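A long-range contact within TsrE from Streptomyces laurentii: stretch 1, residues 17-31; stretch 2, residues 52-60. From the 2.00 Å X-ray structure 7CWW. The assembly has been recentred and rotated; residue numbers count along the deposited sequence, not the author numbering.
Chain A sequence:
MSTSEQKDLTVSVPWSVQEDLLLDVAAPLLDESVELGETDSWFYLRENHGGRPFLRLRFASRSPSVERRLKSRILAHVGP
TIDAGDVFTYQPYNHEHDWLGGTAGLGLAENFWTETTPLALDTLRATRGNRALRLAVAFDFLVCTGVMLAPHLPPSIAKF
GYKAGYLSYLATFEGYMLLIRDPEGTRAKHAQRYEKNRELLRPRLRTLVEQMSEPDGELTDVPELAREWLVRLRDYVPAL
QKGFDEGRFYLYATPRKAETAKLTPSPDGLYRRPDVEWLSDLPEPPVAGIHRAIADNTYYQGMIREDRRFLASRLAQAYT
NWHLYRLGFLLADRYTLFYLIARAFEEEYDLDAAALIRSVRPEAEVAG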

# COMPACT_ATOMS: atom_id res chain seq x y z
N VAL A 17 -5.86 19.88 2.32
CA VAL A 17 -5.62 20.64 3.54
C VAL A 17 -4.88 19.78 4.57
O VAL A 17 -4.04 20.30 5.32
CB VAL A 17 -6.95 21.17 4.09
CG1 VAL A 17 -6.73 21.96 5.39
CG2 VAL A 17 -7.64 22.05 3.04
N GLN A 18 -5.16 18.48 4.61
CA GLN A 18 -4.37 17.58 5.46
C GLN A 18 -2.90 17.69 5.14
O GLN A 18 -2.05 17.67 6.04
CB GLN A 18 -4.82 16.13 5.29
CG GLN A 18 -6.26 15.86 5.71
CD GLN A 18 -6.64 14.44 5.37
OE1 GLN A 18 -5.76 13.60 5.17
NE2 GLN A 18 -7.94 14.17 5.28
N GLU A 19 -2.57 17.77 3.85
CA GLU A 19 -1.17 17.82 3.46
C GLU A 19 -0.51 19.11 3.94
O GLU A 19 0.57 19.08 4.53
CB GLU A 19 -1.07 17.68 1.93
CG GLU A 19 0.34 17.71 1.36
CD GLU A 19 0.33 17.47 -0.14
OE1 GLU A 19 -0.34 16.51 -0.59
OE2 GLU A 19 0.97 18.27 -0.87
N ASP A 20 -1.17 20.25 3.69
CA ASP A 20 -0.66 21.54 4.18
C ASP A 20 -0.44 21.52 5.69
O ASP A 20 0.60 21.95 6.19
CB ASP A 20 -1.64 22.67 3.82
CG ASP A 20 -1.74 22.91 2.32
OD1 ASP A 20 -0.73 22.72 1.60
OD2 ASP A 20 -2.84 23.29 1.86
N LEU A 21 -1.44 21.04 6.45
CA LEU A 21 -1.32 20.99 7.91
C LEU A 21 -0.17 20.09 8.33
O LEU A 21 0.56 20.38 9.28
CB LEU A 21 -2.62 20.49 8.52
CG LEU A 21 -3.80 21.45 8.47
CD1 LEU A 21 -5.07 20.73 8.90
CD2 LEU A 21 -3.49 22.64 9.37
N LEU A 22 -0.02 18.96 7.65
CA LEU A 22 1.04 18.02 7.99
C LEU A 22 2.41 18.64 7.77
O LEU A 22 3.27 18.61 8.66
CB LEU A 22 0.86 16.76 7.15
CG LEU A 22 1.68 15.51 7.41
CD1 LEU A 22 1.66 15.11 8.88
CD2 LEU A 22 1.08 14.41 6.55
N LEU A 23 2.64 19.23 6.59
CA LEU A 23 3.97 19.74 6.26
C LEU A 23 4.28 21.05 6.96
O LEU A 23 5.44 21.31 7.29
CB LEU A 23 4.12 19.93 4.75
CG LEU A 23 3.90 18.68 3.90
CD1 LEU A 23 4.02 19.02 2.41
CD2 LEU A 23 4.90 17.62 4.30
N ASP A 24 3.27 21.89 7.18
CA ASP A 24 3.52 23.25 7.67
C ASP A 24 3.23 23.44 9.15
O ASP A 24 3.75 24.39 9.74
CB ASP A 24 2.70 24.25 6.86
CG ASP A 24 3.06 24.23 5.38
OD1 ASP A 24 4.18 23.76 5.04
OD2 ASP A 24 2.24 24.69 4.56
N VAL A 25 2.42 22.58 9.77
CA VAL A 25 2.03 22.76 11.16
C VAL A 25 2.41 21.54 11.99
O VAL A 25 3.15 21.65 12.98
CB VAL A 25 0.51 23.04 11.27
CG1 VAL A 25 0.07 23.21 12.72
CG2 VAL A 25 0.13 24.26 10.45
N ALA A 26 1.93 20.36 11.60
CA ALA A 26 1.97 19.21 12.49
C ALA A 26 3.37 18.60 12.58
O ALA A 26 3.89 18.39 13.68
CB ALA A 26 0.95 18.15 12.04
N ALA A 27 4.00 18.29 11.44
CA ALA A 27 5.35 17.73 11.49
C ALA A 27 6.35 18.64 12.18
O ALA A 27 7.12 18.15 13.03
CB ALA A 27 5.82 17.34 10.08
N PRO A 28 6.42 19.95 11.89
CA PRO A 28 7.38 20.80 12.63
C PRO A 28 7.15 20.83 14.13
O PRO A 28 8.11 20.81 14.90
CB PRO A 28 7.17 22.18 12.00
CG PRO A 28 6.57 21.91 10.67
CD PRO A 28 5.70 20.73 10.87
N LEU A 29 5.88 20.87 14.56
CA LEU A 29 5.58 20.84 15.99
C LEU A 29 5.99 19.51 16.61
O LEU A 29 6.65 19.48 17.66
CB LEU A 29 4.08 21.08 16.20
CG LEU A 29 3.51 21.21 17.62
CD1 LEU A 29 2.23 22.05 17.59
CD2 LEU A 29 3.23 19.84 18.27
N LEU A 30 5.58 18.41 16.00
CA LEU A 30 5.82 17.10 16.60
C LEU A 30 7.29 16.71 16.52
O LEU A 30 7.82 16.11 17.46
CB LEU A 30 4.93 16.05 15.92
CG LEU A 30 3.48 16.13 16.42
CD1 LEU A 30 2.54 15.27 15.58
CD2 LEU A 30 3.40 15.72 17.88
N ASP A 31 7.98 17.05 15.42
CA ASP A 31 9.42 16.83 15.38
C ASP A 31 10.14 17.64 16.45
O ASP A 31 11.01 17.12 17.15
CB ASP A 31 9.99 17.16 14.00
CG ASP A 31 9.68 16.08 12.96
OD1 ASP A 31 9.31 14.95 13.35
OD2 ASP A 31 9.79 16.37 11.75
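Stretch 2 52-60: RPFLRLRFA

Stretch 2 is an extended β-strand running from R52 to A60, and it lies along helix 17-31 in nearly the same N-to-C direction. The axes cross at -15° and approach to 8.7 Å, a spacing filled by side chains from both stretches. No hydrogen bond joins the two, so packing holds the contact.

Q18 comes first and closest: its CA lies 5.8 Å from the CA of L55. Its long, flexible side chain lies flat against the strand backbone, with Q18 CD 3.5 Å from L55 N and Q18 NE2 3.3 Å from P53 C. Q18 NE2 also sits 3.1 Å from F54 N, but both are donors; the amide finds its hydrogen bonds elsewhere in the structure.

One turn on, the branched, apolar end of L22 suits a place beside two strand leucines, L22 CD2 lying 4.2 Å from L55 CD1 and L22 CD1 4.3 Å from L57 CD2. The helix then widens into a π-type turn at 22-26, at whose end A26 needs only its short side chain to place CB 3.8 Å from L57 CD1.

Past the kink at P28, the longer L30, its CA 8.5 Å from the CA of F59, carries a methyl out over the ring: L30 CD1 lies 4.4 Å from L57 CD2, while L30 CD2 covers one face of F59, 4.1 Å from F59 CD1, in a CH-π contact. Strand alternation turns L55, L57 and F59 alike toward the helix.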

# COMPACT_ATOMS: atom_id res chain seq x y z
N ARG A 52 -15.87 11.96 5.07
CA ARG A 52 -15.12 13.02 5.74
C ARG A 52 -13.69 12.53 5.91
O ARG A 52 -13.36 11.87 6.92
CB ARG A 52 -15.76 13.40 7.07
CG ARG A 52 -17.08 14.18 6.92
CD ARG A 52 -16.84 15.57 6.30
NE ARG A 52 -15.90 16.35 7.11
CZ ARG A 52 -16.27 17.08 8.16
NH1 ARG A 52 -17.55 17.13 8.53
NH2 ARG A 52 -15.35 17.74 8.85
N PRO A 53 -12.82 12.80 4.95
CA PRO A 53 -11.40 12.46 5.11
C PRO A 53 -10.81 13.08 6.37
O PRO A 53 -11.22 14.16 6.80
CB PRO A 53 -10.75 13.07 3.85
CG PRO A 53 -11.87 13.21 2.86
CD PRO A 53 -13.12 13.46 3.66
N PHE A 54 -9.83 12.40 6.97
CA PHE A 54 -9.18 13.01 8.12
C PHE A 54 -7.72 12.60 8.22
O PHE A 54 -7.30 11.53 7.76
CB PHE A 54 -9.91 12.70 9.45
CG PHE A 54 -9.96 11.24 9.83
CD1 PHE A 54 -8.98 10.68 10.65
CD2 PHE A 54 -11.03 10.44 9.44
CE1 PHE A 54 -9.03 9.33 11.04
CE2 PHE A 54 -11.10 9.10 9.82
CZ PHE A 54 -10.10 8.54 10.63
N LEU A 55 -6.94 13.52 8.78
CA LEU A 55 -5.56 13.29 9.18
C LEU A 55 -5.55 12.84 10.63
O LEU A 55 -6.16 13.49 11.49
CB LEU A 55 -4.74 14.57 9.02
CG LEU A 55 -3.29 14.56 9.51
CD1 LEU A 55 -2.46 13.64 8.60
CD2 LEU A 55 -2.72 15.98 9.53
N ARG A 56 -4.90 11.72 10.90
CA ARG A 56 -4.74 11.19 12.25
C ARG A 56 -3.30 11.40 12.69
O ARG A 56 -2.37 11.04 11.96
CB ARG A 56 -5.09 9.69 12.33
CG ARG A 56 -4.89 9.09 13.74
CD ARG A 56 -5.03 7.56 13.79
NE ARG A 56 -6.29 7.11 13.19
CZ ARG A 56 -7.48 7.17 13.80
NH1 ARG A 56 -7.59 7.66 15.04
NH2 ARG A 56 -8.56 6.74 13.18
N LEU A 57 -3.11 11.97 13.88
CA LEU A 57 -1.78 12.13 14.46
C LEU A 57 -1.72 11.30 15.72
O LEU A 57 -2.52 11.49 16.64
CB LEU A 57 -1.47 13.61 14.75
CG LEU A 57 -1.55 14.45 13.47
CD1 LEU A 57 -1.56 15.94 13.74
CD2 LEU A 57 -0.40 14.09 12.53
N ARG A 58 -0.80 10.35 15.76
CA ARG A 58 -0.68 9.44 16.89
C ARG A 58 0.71 9.58 17.49
O ARG A 58 1.71 9.52 16.77
CB ARG A 58 -0.94 7.99 16.47
CG ARG A 58 -1.21 7.10 17.65
CD ARG A 58 -2.05 5.93 17.24
NE ARG A 58 -2.00 4.91 18.27
CZ ARG A 58 -2.89 4.80 19.25
NH1 ARG A 58 -2.78 3.82 20.14
NH2 ARG A 58 -3.90 5.66 19.33
N PHE A 59 0.77 9.78 18.80
CA PHE A 59 2.04 10.05 19.43
C PHE A 59 1.90 9.75 20.91
O PHE A 59 0.80 9.80 21.47
CB PHE A 59 2.48 11.51 19.21
CG PHE A 59 1.42 12.54 19.54
CD1 PHE A 59 0.49 12.93 18.59
CD2 PHE A 59 1.37 13.14 20.79
CE1 PHE A 59 -0.47 13.89 18.88
CE2 PHE A 59 0.41 14.09 21.09
CZ PHE A 59 -0.51 14.46 20.14
N ALA A 60 3.02 9.43 21.54
CA ALA A 60 3.07 9.16 22.97
C ALA A 60 3.78 10.32 23.65
O ALA A 60 4.91 10.66 23.29
CB ALA A 60 3.79 7.84 23.26